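Local coordinates for uncharacterized protein (Staphylococcus aureus subsp. aureus, PDB 3H04), which is of unknown function but belongs to the alpha/beta-hydrolase clan and probably acts as an esterase-like serine hydrolase, at residues S49-D54 against R252-E257; F101-G106 against I123-Y128; S141-I146 against I175-R180; D220-V225 against N246-D251. All blocks are in the same frame, centred on the assembly; numbering follows the deposited sequence.

Interaction 1: S49-D54 against R252-E257; sequences SPQYID and RRPNDE
The first turn of helix 50-56 meets the bend that leads into helix 256-273, and most of the meeting falls on the pyrrolidine ring of Pro254. Gln51 carries the outer half. Its CB sits 4.1 Å from Pro254 CB; CG, set anti to the carbonyl carbon (chi1 -71°), sends the chain out extended, and the side chain crosses the proline at about a right angle, its amide at the tip. There Gln51 OE1 lies 3.2 Å from Pro254 CG and Gln51 NE2 lies 3.2 Å from Pro254 CB, so both amide atoms rest on ring carbons. On the inner side Tyr52 brings its CE1 to 3.8 Å from Pro254 CB, while Ser49 CB lies over one face of the same tyrosine ring, towards the rim. The phenol oxygen goes further: Tyr52 OH stands 3.1 Å from Arg253 O and 3.2 Å from Pro254 CA, but its hydrogen bond is to Asp251 O, one residue before the segment. Pro254 is the centre of an inverse gamma turn, with Asn255 N bonded to Arg253 O, and Asn255, at the N-cap of helix 256-273, accepts from Ala258 N through its OD1. Tyr52 also stacks on Tyr262 of that helix. No hydrogen bond crosses between 49-54 and 252-257, so the two are joined mainly by van der Waals contact centred on Pro254, and the directional bond of the phenol is spent on the backbone at Asp251.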
loop_
_atom_site.group_PDB
_atom_site.type_symbol
_atom_site.label_atom_id
_atom_site.label_comp_id
_atom_site.label_asym_id
_atom_site.label_seq_id
_atom_site.Cartn_x
_atom_site.Cartn_y
_atom_site.Cartn_z
ATOM N N SER A 49 -2.641 13.289 3.731
ATOM C CA SER A 49 -2.898 14.732 3.999
ATOM C C SER A 49 -4.113 15.229 3.225
ATOM O O SER A 49 -4.310 14.879 2.056
ATOM C CB SER A 49 -1.717 15.653 3.658
ATOM O OG SER A 49 -0.463 15.051 4.016
ATOM N N PRO A 50 -4.905 16.106 3.857
ATOM C CA PRO A 50 -6.024 16.778 3.185
ATOM C C PRO A 50 -5.636 17.374 1.835
ATOM O O PRO A 50 -6.434 17.357 0.876
ATOM C CB PRO A 50 -6.375 17.917 4.166
ATOM C CG PRO A 50 -5.940 17.399 5.491
ATOM C CD PRO A 50 -4.719 16.580 5.242
ATOM N N GLN A 51 -4.426 17.913 1.759
ATOM C CA GLN A 51 -3.956 18.549 0.517
ATOM C C GLN A 51 -3.861 17.541 -0.634
ATOM O O GLN A 51 -4.195 17.876 -1.782
ATOM C CB GLN A 51 -2.602 19.260 0.727
ATOM C CG GLN A 51 -2.758 20.497 1.569
ATOM C CD GLN A 51 -1.466 20.951 2.203
ATOM O OE1 GLN A 51 -1.325 20.895 3.423
ATOM N NE2 GLN A 51 -0.515 21.398 1.388
ATOM N N TYR A 52 -3.442 16.310 -0.322
ATOM C CA TYR A 52 -3.342 15.264 -1.348
ATOM C C TYR A 52 -4.728 14.825 -1.753
ATOM O O TYR A 52 -5.004 14.596 -2.949
ATOM C CB TYR A 52 -2.581 14.073 -0.824
ATOM C CG TYR A 52 -1.189 14.389 -0.375
ATOM C CD1 TYR A 52 -0.511 15.515 -0.827
ATOM C CD2 TYR A 52 -0.537 13.549 0.506
ATOM C CE1 TYR A 52 0.782 15.799 -0.380
ATOM C CE2 TYR A 52 0.730 13.832 0.960
ATOM C CZ TYR A 52 1.375 14.961 0.523
ATOM O OH TYR A 52 2.656 15.214 0.968
ATOM N N ILE A 53 -5.612 14.722 -0.756
ATOM C CA ILE A 53 -6.985 14.367 -1.044
ATOM C C ILE A 53 -7.642 15.397 -1.958
ATOM O O ILE A 53 -8.407 15.040 -2.869
ATOM C CB ILE A 53 -7.818 14.202 0.225
ATOM C CG1 ILE A 53 -7.315 13.002 1.032
ATOM C CG2 ILE A 53 -9.276 13.965 -0.156
ATOM C CD1 ILE A 53 -7.939 12.846 2.405
ATOM N N ASP A 54 -7.400 16.681 -1.705
ATOM C CA ASP A 54 -7.969 17.714 -2.586
ATOM C C ASP A 54 -7.510 17.596 -4.035
ATOM O O ASP A 54 -8.313 17.727 -4.956
ATOM C CB ASP A 54 -7.674 19.111 -2.062
ATOM C CG ASP A 54 -8.473 19.439 -0.819
ATOM O OD1 ASP A 54 -9.492 18.765 -0.575
ATOM O OD2 ASP A 54 -8.092 20.360 -0.081
ATOM N N ARG A 252 5.554 12.626 3.398
ATOM C CA ARG A 252 5.075 12.746 4.779
ATOM C C ARG A 252 4.461 14.149 5.025
ATOM O O ARG A 252 3.393 14.254 5.654
ATOM C CB ARG A 252 6.207 12.476 5.743
ATOM C CG ARG A 252 5.839 12.640 7.171
ATOM C CD ARG A 252 7.025 12.369 8.022
ATOM N NE ARG A 252 7.611 11.045 7.764
ATOM C CZ ARG A 252 8.728 10.638 8.344
ATOM N NH1 ARG A 252 9.326 11.442 9.241
ATOM N NH2 ARG A 252 9.236 9.439 8.055
ATOM N N ARG A 253 5.109 15.209 4.525
ATOM C CA ARG A 253 4.534 16.577 4.538
ATOM C C ARG A 253 4.211 17.136 3.155
ATOM O O ARG A 253 4.948 16.920 2.189
ATOM C CB ARG A 253 5.484 17.527 5.232
ATOM C CG ARG A 253 5.714 17.124 6.654
ATOM C CD ARG A 253 7.053 17.484 7.143
ATOM N NE ARG A 253 7.102 18.898 7.438
ATOM C CZ ARG A 253 7.345 19.437 8.627
ATOM N NH1 ARG A 253 7.596 18.692 9.697
ATOM N NH2 ARG A 253 7.375 20.761 8.726
ATOM N N PRO A 254 3.137 17.910 3.050
ATOM C CA PRO A 254 2.744 18.358 1.718
ATOM C C PRO A 254 3.620 19.480 1.167
ATOM O O PRO A 254 3.111 20.575 0.821
ATOM C CB PRO A 254 1.275 18.779 1.917
ATOM C CG PRO A 254 1.000 18.678 3.391
ATOM C CD PRO A 254 2.252 18.434 4.102
ATOM N N ASN A 255 4.928 19.218 1.092
ATOM C CA ASN A 255 5.861 20.166 0.533
ATOM C C ASN A 255 5.623 20.356 -0.973
ATOM O O ASN A 255 4.885 19.611 -1.621
ATOM C CB ASN A 255 7.323 19.760 0.840
ATOM C CG ASN A 255 7.711 18.398 0.270
ATOM O OD1 ASN A 255 7.428 18.081 -0.881
ATOM N ND2 ASN A 255 8.381 17.589 1.088
ATOM N N ASP A 256 6.256 21.356 -1.538
ATOM C CA ASP A 256 5.999 21.657 -2.928
ATOM C C ASP A 256 6.377 20.508 -3.854
ATOM O O ASP A 256 5.696 20.262 -4.843
ATOM C CB ASP A 256 6.754 22.923 -3.352
ATOM C CG ASP A 256 6.134 24.184 -2.762
ATOM O OD1 ASP A 256 4.965 24.134 -2.319
ATOM O OD2 ASP A 256 6.828 25.211 -2.722
ATOM N N GLU A 257 7.461 19.819 -3.551
ATOM C CA GLU A 257 7.863 18.686 -4.392
ATOM C C GLU A 257 6.842 17.549 -4.336
ATOM O O GLU A 257 6.571 16.911 -5.334
ATOM C CB GLU A 257 9.232 18.155 -3.969
ATOM C CG GLU A 257 10.354 19.121 -4.299
ATOM C CD GLU A 257 11.733 18.467 -4.331
ATOM O OE1 GLU A 257 11.824 17.202 -4.337
ATOM O OE2 GLU A 257 12.718 19.238 -4.380
#

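Interaction 2: F101-G106 against I123-Y128; sequences FGRSSG and IDFYGY
Three nearly straight backbone bonds zip parallel strands 98-103 and 121-125 together: Gly102 N to Ile123 O (3.0 Å), Phe125 N to Gly102 O (3.0 Å) and Ser104 N to Phe125 O (2.8 Å). On the sheet face that carries Phe101, Arg103, Ile123 and Phe125, the edge of Phe101 stands over the face of Phe125 in a T-shaped pair, planes 74° apart, and Phe101 CD1 touches Ile123 CG2 at 3.6 Å. Arg103 runs alongside Tyr126, its CD 3.5 Å from Tyr126 OH; Asp251 takes both polar ends, by salt bridge and hydrogen bond. Beyond the strand ends, Asp124 OD1 holds Gly127 N in an Asx motif, and Tyr128 OH lies 3.2 Å from Ser105 CB. Ser104, with phi 61° and psi -127°, occupies the strained turn between strand and helix 105-116, consistent with the GxSxG nucleophile elbow of alpha/beta hydrolases. Its OG is hydrogen-bonded to His248 NE2, consistent with a serine nucleophile whose backbone N is fixed by the neighbouring strand.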
loop_
_atom_site.group_PDB
_atom_site.type_symbol
_atom_site.label_atom_id
_atom_site.label_comp_id
_atom_site.label_asym_id
_atom_site.label_seq_id
_atom_site.Cartn_x
_atom_site.Cartn_y
_atom_site.Cartn_z
ATOM N N PHE A 101 -4.058 2.767 -5.617
ATOM C CA PHE A 101 -3.055 3.733 -5.202
ATOM C C PHE A 101 -2.627 3.238 -3.858
ATOM O O PHE A 101 -3.459 3.199 -2.953
ATOM C CB PHE A 101 -3.656 5.142 -5.123
ATOM C CG PHE A 101 -2.771 6.149 -4.425
ATOM C CD1 PHE A 101 -1.401 5.992 -4.403
ATOM C CD2 PHE A 101 -3.331 7.244 -3.779
ATOM C CE1 PHE A 101 -0.563 6.931 -3.802
ATOM C CE2 PHE A 101 -2.514 8.177 -3.125
ATOM C CZ PHE A 101 -1.134 8.039 -3.152
ATOM N N GLY A 102 -1.369 2.798 -3.741
ATOM C CA GLY A 102 -0.795 2.416 -2.454
ATOM C C GLY A 102 0.497 3.142 -2.138
ATOM O O GLY A 102 1.209 3.663 -3.033
ATOM N N ARG A 103 0.801 3.201 -0.850
ATOM C CA ARG A 103 2.059 3.710 -0.352
ATOM C C ARG A 103 2.682 2.606 0.433
ATOM O O ARG A 103 2.040 1.999 1.303
ATOM C CB ARG A 103 1.881 4.978 0.495
ATOM C CG ARG A 103 1.149 6.065 -0.307
ATOM C CD ARG A 103 1.173 7.430 0.262
ATOM N NE ARG A 103 0.569 7.504 1.605
ATOM C CZ ARG A 103 0.642 8.561 2.426
ATOM N NH1 ARG A 103 1.298 9.653 2.082
ATOM N NH2 ARG A 103 0.032 8.527 3.602
ATOM N N SER A 104 3.959 2.376 0.147
ATOM C CA SER A 104 4.773 1.413 0.851
ATOM C C SER A 104 4.127 0.013 0.653
ATOM O O SER A 104 3.873 -0.402 -0.474
ATOM C CB SER A 104 4.974 1.859 2.319
ATOM O OG SER A 104 6.094 1.194 2.856
ATOM N N SER A 105 3.853 -0.722 1.729
ATOM C CA SER A 105 3.200 -2.006 1.631
ATOM C C SER A 105 1.798 -1.934 1.019
ATOM O O SER A 105 1.329 -2.910 0.462
ATOM C CB SER A 105 3.115 -2.635 3.031
ATOM O OG SER A 105 2.535 -1.702 3.979
ATOM N N GLY A 106 1.119 -0.797 1.106
ATOM C CA GLY A 106 -0.122 -0.620 0.377
ATOM C C GLY A 106 0.024 -0.678 -1.127
ATOM O O GLY A 106 -0.924 -1.083 -1.839
ATOM N N ILE A 123 -0.986 3.294 -9.004
ATOM C CA ILE A 123 -0.096 4.317 -8.485
ATOM C C ILE A 123 0.666 3.691 -7.332
ATOM O O ILE A 123 0.054 3.274 -6.364
ATOM C CB ILE A 123 -0.838 5.546 -8.009
ATOM C CG1 ILE A 123 -1.858 5.986 -9.083
ATOM C CG2 ILE A 123 0.178 6.645 -7.578
ATOM C CD1 ILE A 123 -3.055 6.669 -8.511
ATOM N N ASP A 124 1.989 3.602 -7.478
ATOM C CA ASP A 124 2.899 2.860 -6.584
ATOM C C ASP A 124 3.858 3.849 -5.992
ATOM O O ASP A 124 4.813 4.284 -6.660
ATOM C CB ASP A 124 3.650 1.794 -7.396
ATOM C CG ASP A 124 4.854 1.173 -6.680
ATOM O OD1 ASP A 124 5.056 1.337 -5.451
ATOM O OD2 ASP A 124 5.647 0.514 -7.428
ATOM N N PHE A 125 3.584 4.248 -4.741
ATOM C CA PHE A 125 4.506 5.115 -4.011
ATOM C C PHE A 125 5.377 4.218 -3.120
ATOM O O PHE A 125 4.870 3.575 -2.192
ATOM C CB PHE A 125 3.770 6.134 -3.151
ATOM C CG PHE A 125 3.342 7.392 -3.861
ATOM C CD1 PHE A 125 3.217 7.480 -5.261
ATOM C CD2 PHE A 125 3.040 8.511 -3.100
ATOM C CE1 PHE A 125 2.764 8.680 -5.878
ATOM C CE2 PHE A 125 2.626 9.661 -3.683
ATOM C CZ PHE A 125 2.480 9.767 -5.076
ATOM N N TYR A 126 6.668 4.126 -3.459
ATOM C CA TYR A 126 7.680 3.429 -2.679
ATOM C C TYR A 126 7.300 2.041 -2.140
ATOM O O TYR A 126 7.577 1.709 -0.968
ATOM C CB TYR A 126 8.270 4.295 -1.574
ATOM C CG TYR A 126 7.303 5.196 -0.833
ATOM C CD1 TYR A 126 6.554 4.709 0.244
ATOM C CD2 TYR A 126 7.071 6.492 -1.258
ATOM C CE1 TYR A 126 5.612 5.522 0.944
ATOM C CE2 TYR A 126 6.155 7.316 -0.549
ATOM C CZ TYR A 126 5.449 6.826 0.544
ATOM O OH TYR A 126 4.532 7.607 1.198
ATOM N N GLY A 127 6.685 1.255 -3.015
ATOM C CA GLY A 127 6.303 -0.115 -2.737
ATOM C C GLY A 127 7.202 -1.115 -3.490
ATOM O O GLY A 127 8.364 -0.832 -3.867
ATOM N N TYR A 128 6.631 -2.285 -3.675
ATOM C CA TYR A 128 7.344 -3.445 -4.142
ATOM C C TYR A 128 6.335 -4.441 -4.663
ATOM O O TYR A 128 5.185 -4.385 -4.284
ATOM C CB TYR A 128 8.141 -4.082 -2.999
ATOM C CG TYR A 128 7.424 -4.210 -1.670
ATOM C CD1 TYR A 128 6.771 -5.385 -1.324
ATOM C CD2 TYR A 128 7.369 -3.135 -0.773
ATOM C CE1 TYR A 128 6.106 -5.512 -0.100
ATOM C CE2 TYR A 128 6.717 -3.260 0.494
ATOM C CZ TYR A 128 6.113 -4.457 0.802
ATOM O OH TYR A 128 5.450 -4.609 1.969
#

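Interaction 3: S141-I146 against I175-R180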
loop_
_atom_site.group_PDB
_atom_site.type_symbol
_atom_site.label_atom_id
_atom_site.label_comp_id
_atom_site.label_asym_id
_atom_site.label_seq_id
_atom_site.Cartn_x
_atom_site.Cartn_y
_atom_site.Cartn_z
ATOM N N SER A 141 19.552 -2.423 8.432
ATOM C CA SER A 141 20.463 -1.514 9.160
ATOM C C SER A 141 19.819 -0.317 9.815
ATOM O O SER A 141 20.183 0.070 10.935
ATOM C CB SER A 141 21.505 -0.930 8.163
ATOM O OG SER A 141 22.462 -1.893 7.885
ATOM N N TYR A 142 18.935 0.331 9.077
ATOM C CA TYR A 142 18.291 1.547 9.547
ATOM C C TYR A 142 17.483 1.279 10.810
ATOM O O TYR A 142 17.462 2.117 11.697
ATOM C CB TYR A 142 17.445 2.151 8.439
ATOM C CG TYR A 142 16.714 3.401 8.809
ATOM C CD1 TYR A 142 17.291 4.677 8.603
ATOM C CD2 TYR A 142 15.431 3.338 9.322
ATOM C CE1 TYR A 142 16.597 5.859 8.982
ATOM C CE2 TYR A 142 14.736 4.486 9.687
ATOM C CZ TYR A 142 15.340 5.748 9.521
ATOM O OH TYR A 142 14.610 6.847 9.847
ATOM N N TYR A 143 16.841 0.116 10.899
ATOM C CA TYR A 143 15.966 -0.225 12.044
ATOM C C TYR A 143 16.630 -0.945 13.207
ATOM O O TYR A 143 16.043 -1.066 14.278
ATOM C CB TYR A 143 14.792 -1.059 11.510
ATOM C CG TYR A 143 13.886 -0.261 10.605
ATOM C CD1 TYR A 143 13.171 0.830 11.093
ATOM C CD2 TYR A 143 13.744 -0.579 9.283
ATOM C CE1 TYR A 143 12.286 1.552 10.248
ATOM C CE2 TYR A 143 12.872 0.138 8.442
ATOM C CZ TYR A 143 12.187 1.232 8.936
ATOM O OH TYR A 143 11.329 1.940 8.114
ATOM N N ALA A 144 17.846 -1.461 12.983
ATOM C CA ALA A 144 18.526 -2.344 13.942
ATOM C C ALA A 144 18.771 -1.768 15.358
ATOM O O ALA A 144 18.532 -2.461 16.372
ATOM C CB ALA A 144 19.852 -2.831 13.309
ATOM N N LYS A 145 19.203 -0.508 15.464
ATOM C CA LYS A 145 19.534 0.070 16.793
ATOM C C LYS A 145 18.294 0.138 17.691
ATOM O O LYS A 145 18.324 -0.311 18.833
ATOM C CB LYS A 145 20.117 1.478 16.691
ATOM C CG LYS A 145 21.495 1.588 16.029
ATOM C CD LYS A 145 22.266 2.795 16.586
ATOM C CE LYS A 145 23.556 3.049 15.811
ATOM N NZ LYS A 145 24.603 3.816 16.591
ATOM N N ILE A 146 17.210 0.703 17.157
ATOM C CA ILE A 146 15.979 0.807 17.911
ATOM C C ILE A 146 15.463 -0.579 18.222
ATOM O O ILE A 146 15.017 -0.838 19.368
ATOM C CB ILE A 146 14.906 1.690 17.192
ATOM C CG1 ILE A 146 15.378 3.155 17.179
ATOM C CG2 ILE A 146 13.553 1.619 17.927
ATOM C CD1 ILE A 146 14.227 4.164 16.940
ATOM N N ILE A 175 6.504 -2.452 16.552
ATOM C CA ILE A 175 6.426 -3.867 16.129
ATOM C C ILE A 175 7.104 -4.041 14.759
ATOM O O ILE A 175 7.839 -5.014 14.522
ATOM C CB ILE A 175 4.978 -4.357 16.017
ATOM C CG1 ILE A 175 4.231 -4.289 17.354
ATOM C CG2 ILE A 175 4.927 -5.840 15.518
ATOM C CD1 ILE A 175 2.688 -4.425 17.059
ATOM N N TYR A 176 6.895 -3.071 13.882
ATOM C CA TYR A 176 7.493 -3.085 12.527
ATOM C C TYR A 176 9.013 -2.768 12.576
ATOM O O TYR A 176 9.811 -3.409 11.880
ATOM C CB TYR A 176 6.776 -2.094 11.627
ATOM C CG TYR A 176 7.448 -1.914 10.274
ATOM C CD1 TYR A 176 7.348 -2.930 9.291
ATOM C CD2 TYR A 176 8.236 -0.833 10.010
ATOM C CE1 TYR A 176 7.999 -2.850 8.095
ATOM C CE2 TYR A 176 8.859 -0.683 8.748
ATOM C CZ TYR A 176 8.726 -1.708 7.790
ATOM O OH TYR A 176 9.335 -1.709 6.529
ATOM N N VAL A 177 9.398 -1.782 13.377
ATOM C CA VAL A 177 10.810 -1.452 13.550
ATOM C C VAL A 177 11.559 -2.685 14.054
ATOM O O VAL A 177 12.659 -3.041 13.567
ATOM C CB VAL A 177 10.960 -0.265 14.565
ATOM C CG1 VAL A 177 12.383 -0.167 15.058
ATOM C CG2 VAL A 177 10.559 1.137 13.909
ATOM N N TYR A 178 10.945 -3.354 15.018
ATOM C CA TYR A 178 11.527 -4.554 15.590
ATOM C C TYR A 178 11.640 -5.638 14.511
ATOM O O TYR A 178 12.683 -6.275 14.367
ATOM C CB TYR A 178 10.650 -5.053 16.736
ATOM C CG TYR A 178 11.152 -6.334 17.347
ATOM C CD1 TYR A 178 12.225 -6.328 18.207
ATOM C CD2 TYR A 178 10.531 -7.541 17.072
ATOM C CE1 TYR A 178 12.679 -7.536 18.812
ATOM C CE2 TYR A 178 10.985 -8.723 17.633
ATOM C CZ TYR A 178 12.049 -8.714 18.487
ATOM O OH TYR A 178 12.470 -9.899 19.012
ATOM N N ALA A 179 10.551 -5.859 13.792
ATOM C CA ALA A 179 10.537 -6.886 12.754
ATOM C C ALA A 179 11.634 -6.680 11.681
ATOM O O ALA A 179 12.423 -7.630 11.363
ATOM C CB ALA A 179 9.134 -6.936 12.093
ATOM N N ARG A 180 11.688 -5.475 11.100
ATOM C CA ARG A 180 12.770 -5.153 10.124
ATOM C C ARG A 180 14.160 -5.169 10.742
ATOM O O ARG A 180 15.131 -5.640 10.121
ATOM C CB ARG A 180 12.531 -3.802 9.472
ATOM C CG ARG A 180 11.270 -3.676 8.653
ATOM C CD ARG A 180 11.105 -4.744 7.555
ATOM N NE ARG A 180 12.243 -4.826 6.628
ATOM C CZ ARG A 180 12.502 -3.950 5.658
ATOM N NH1 ARG A 180 11.735 -2.875 5.443
ATOM N NH2 ARG A 180 13.564 -4.123 4.895
#
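Tyr143 leaves its helix with CG anti to the carbonyl carbon, whereas Tyr176 has CG anti to the backbone N (chi1 172°), and these choices turn the two rings into a T. The edge of Tyr176 points at the face of Tyr143, with planes at 76° and centroids 5.5 Å apart; Tyr176 CE2 comes to 3.8 Å from Tyr143 CZ. On one side of the Tyr143 ring CD2 presses on Arg180 CB at 3.4 Å, and on the other Tyr143 CD1 meets Val177 CG2 at 3.9 Å. Val177 divides its branches, since its CG1 reaches Ile146 CG2 at 3.6 Å. The helices cross steeply, at -115° with their axes 7.8 Å apart, and belong to the helical region inserted between strands 121-125 and 212-217 of the alpha/beta-hydrolase sheet, where members of this clan often carry a lid or cap. With CG anti to the carbonyl carbon, Arg180 lays CG over one face of Tyr176, towards the rim, and bends at chi2 and chi3 return the guanidinium to the phenol: Arg180 NH1 gives a bond of 2.9 Å to Tyr176 OH, exactly in the guanidinium plane. Both phenols, Tyr143 OH and Tyr176 OH, are also hydrogen-bonded to Asp222 OD1, and Arg180 NH1 has a further bond to Asp222 O. The nearby arginine charge would probably make Tyr176 OH a stronger donor to that carboxylate.

Interaction 4: D220-V225 against N246-D251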
loop_
_atom_site.group_PDB
_atom_site.type_symbol
_atom_site.label_atom_id
_atom_site.label_comp_id
_atom_site.label_asym_id
_atom_site.label_seq_id
_atom_site.Cartn_x
_atom_site.Cartn_y
_atom_site.Cartn_z
ATOM N N ASP A 220 16.090 5.428 -0.444
ATOM C CA ASP A 220 15.089 4.832 0.481
ATOM C C ASP A 220 15.738 3.720 1.279
ATOM O O ASP A 220 16.289 2.788 0.705
ATOM C CB ASP A 220 13.949 4.261 -0.315
ATOM C CG ASP A 220 12.748 3.907 0.531
ATOM O OD1 ASP A 220 12.903 3.499 1.701
ATOM O OD2 ASP A 220 11.643 4.021 -0.021
ATOM N N TYR A 221 15.716 3.892 2.594
ATOM C CA TYR A 221 16.313 2.962 3.570
ATOM C C TYR A 221 15.365 1.809 3.988
ATOM O O TYR A 221 15.806 0.858 4.629
ATOM C CB TYR A 221 16.704 3.744 4.853
ATOM C CG TYR A 221 15.547 4.581 5.409
ATOM C CD1 TYR A 221 14.514 3.987 6.145
ATOM C CD2 TYR A 221 15.461 5.942 5.154
ATOM C CE1 TYR A 221 13.476 4.711 6.594
ATOM C CE2 TYR A 221 14.400 6.689 5.605
ATOM C CZ TYR A 221 13.412 6.067 6.337
ATOM O OH TYR A 221 12.339 6.790 6.783
ATOM N N ASP A 222 14.088 1.887 3.614
ATOM C CA ASP A 222 13.059 0.929 4.045
ATOM C C ASP A 222 12.704 -0.097 2.933
ATOM O O ASP A 222 12.703 -1.327 3.160
ATOM C CB ASP A 222 11.811 1.714 4.469
ATOM C CG ASP A 222 10.670 0.790 4.987
ATOM O OD1 ASP A 222 10.516 0.608 6.202
ATOM O OD2 ASP A 222 9.916 0.252 4.160
ATOM N N VAL A 223 12.459 0.421 1.723
ATOM C CA VAL A 223 12.188 -0.361 0.535
ATOM C C VAL A 223 13.234 0.077 -0.499
ATOM O O VAL A 223 13.203 1.189 -0.951
ATOM C CB VAL A 223 10.817 -0.063 -0.100
ATOM C CG1 VAL A 223 10.654 -0.867 -1.399
ATOM C CG2 VAL A 223 9.711 -0.374 0.854
ATOM N N PRO A 224 14.165 -0.773 -0.827
ATOM C CA PRO A 224 15.170 -0.331 -1.783
ATOM C C PRO A 224 14.566 0.145 -3.139
ATOM O O PRO A 224 13.619 -0.451 -3.635
ATOM C CB PRO A 224 15.987 -1.598 -2.030
ATOM C CG PRO A 224 15.730 -2.455 -0.947
ATOM C CD PRO A 224 14.350 -2.180 -0.434
ATOM N N VAL A 225 15.138 1.195 -3.732
ATOM C CA VAL A 225 14.670 1.681 -5.039
ATOM C C VAL A 225 14.759 0.601 -6.138
ATOM O O VAL A 225 14.011 0.615 -7.101
ATOM C CB VAL A 225 15.450 2.984 -5.465
ATOM C CG1 VAL A 225 16.913 2.661 -5.792
ATOM C CG2 VAL A 225 14.721 3.646 -6.635
ATOM N N ASN A 246 17.250 10.745 0.645
ATOM C CA ASN A 246 17.494 9.566 1.443
ATOM C C ASN A 246 16.313 9.413 2.370
ATOM O O ASN A 246 16.465 9.486 3.566
ATOM C CB ASN A 246 18.801 9.682 2.221
ATOM C CG ASN A 246 20.000 9.703 1.305
ATOM O OD1 ASN A 246 19.968 9.104 0.241
ATOM N ND2 ASN A 246 21.048 10.418 1.692
ATOM N N GLU A 247 15.127 9.246 1.791
ATOM C CA GLU A 247 13.879 9.169 2.550
ATOM C C GLU A 247 13.056 8.005 2.038
ATOM O O GLU A 247 13.390 7.416 0.993
ATOM C CB GLU A 247 13.093 10.462 2.361
ATOM C CG GLU A 247 13.724 11.693 3.011
ATOM C CD GLU A 247 12.914 12.957 2.764
ATOM O OE1 GLU A 247 11.709 12.841 2.508
ATOM O OE2 GLU A 247 13.468 14.071 2.829
ATOM N N HIS A 248 12.007 7.637 2.780
ATOM C CA HIS A 248 11.085 6.574 2.331
ATOM C C HIS A 248 9.827 7.326 1.921
ATOM O O HIS A 248 9.612 7.569 0.719
ATOM C CB HIS A 248 10.865 5.518 3.458
ATOM C CG HIS A 248 9.825 4.463 3.150
ATOM N ND1 HIS A 248 9.826 3.714 1.983
ATOM C CD2 HIS A 248 8.715 4.078 3.838
ATOM C CE1 HIS A 248 8.808 2.863 2.009
ATOM N NE2 HIS A 248 8.113 3.078 3.114
ATOM N N ASP A 249 9.064 7.791 2.909
ATOM C CA ASP A 249 7.820 8.541 2.657
ATOM C C ASP A 249 8.104 10.037 2.428
ATOM O O ASP A 249 7.941 10.916 3.306
ATOM C CB ASP A 249 6.743 8.235 3.723
ATOM C CG ASP A 249 7.238 8.441 5.159
ATOM O OD1 ASP A 249 8.458 8.231 5.405
ATOM O OD2 ASP A 249 6.414 8.862 6.017
ATOM N N PHE A 250 8.552 10.312 1.211
ATOM C CA PHE A 250 8.964 11.666 0.824
ATOM C C PHE A 250 7.809 12.677 0.931
ATOM O O PHE A 250 8.057 13.880 1.000
ATOM C CB PHE A 250 9.485 11.685 -0.638
ATOM C CG PHE A 250 8.449 11.270 -1.666
ATOM C CD1 PHE A 250 7.529 12.201 -2.190
ATOM C CD2 PHE A 250 8.393 9.972 -2.131
ATOM C CE1 PHE A 250 6.566 11.813 -3.107
ATOM C CE2 PHE A 250 7.419 9.580 -3.059
ATOM C CZ PHE A 250 6.505 10.486 -3.540
ATOM N N ASP A 251 6.578 12.149 0.912
ATOM C CA ASP A 251 5.334 12.910 1.003
ATOM C C ASP A 251 4.764 12.969 2.403
ATOM O O ASP A 251 3.608 13.332 2.589
ATOM C CB ASP A 251 4.284 12.320 0.052
ATOM C CG ASP A 251 3.923 10.854 0.381
ATOM O OD1 ASP A 251 4.749 10.106 0.986
ATOM O OD2 ASP A 251 2.824 10.441 -0.043
HETATM O O HOH W 1 10.894 6.355 -1.362
HETATM O O HOH W 2 11.621 8.840 5.319
#
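Two loops, one after strand 212-217 and one after strand 238-243, come closest at Asp220 and His248, whose CA atoms are 4.7 Å apart, and Asp220 CA also makes a CA-H...O contact with Glu247 O. Side by side, Asp220 and His248 each carry CG anti to the backbone N. His248 ND1 donates to the syn lone pair of Asp220 OD2 at 2.7 Å, almost perfectly straight (178°) and in the imidazole plane. The other oxygen, Asp220 OD1, accepts from Asp222 N through its anti lone pair, an Asx turn, and from Val223 N above the carboxylate plane, the wider Asx motif; together they fix the carboxylate's rotation. With Ser104 OG bonded to His248 NE2, the three residues have the charge-relay geometry of an alpha/beta-hydrolase Ser-His-Asp triad, a role inferred here. Asp222 covers one imidazole face: its CB lies 3.7 Å from the ring centroid in a CH-pi contact and its OD2 sits over the rim, OD1 being taken by two tyrosines of helices 141-147 and 173-182. Val223 CG2 touches His248 CE1 at 3.6 Å. One water bridges Asp220 OD2 and His248 O; a second accepts from His248 N at 2.8 Å and is hydrogen-bonded to Tyr221 OH at 2.6 Å.

Interactions 2 and 4, with centres 11 Å apart, together build the probable active site: the first supplies Ser104, the second His248 and Asp220. A second tie between them runs through Asp251, whose OD2 lies 2.7 Å from Arg103 NH1. Interaction 1, 17 Å from interaction 4 between centres, joins the outer end of the same loop, Tyr52 OH standing 2.7 Å from Asp251 O. From the other flank interaction 3 reaches interaction 4 at Asp222, with Tyr143 OH 2.5 Å from Asp222 OD1, so the inserted helices are wired to the residue covering the histidine. Interactions 1 and 3 lie 27 Å apart between centres and do not touch.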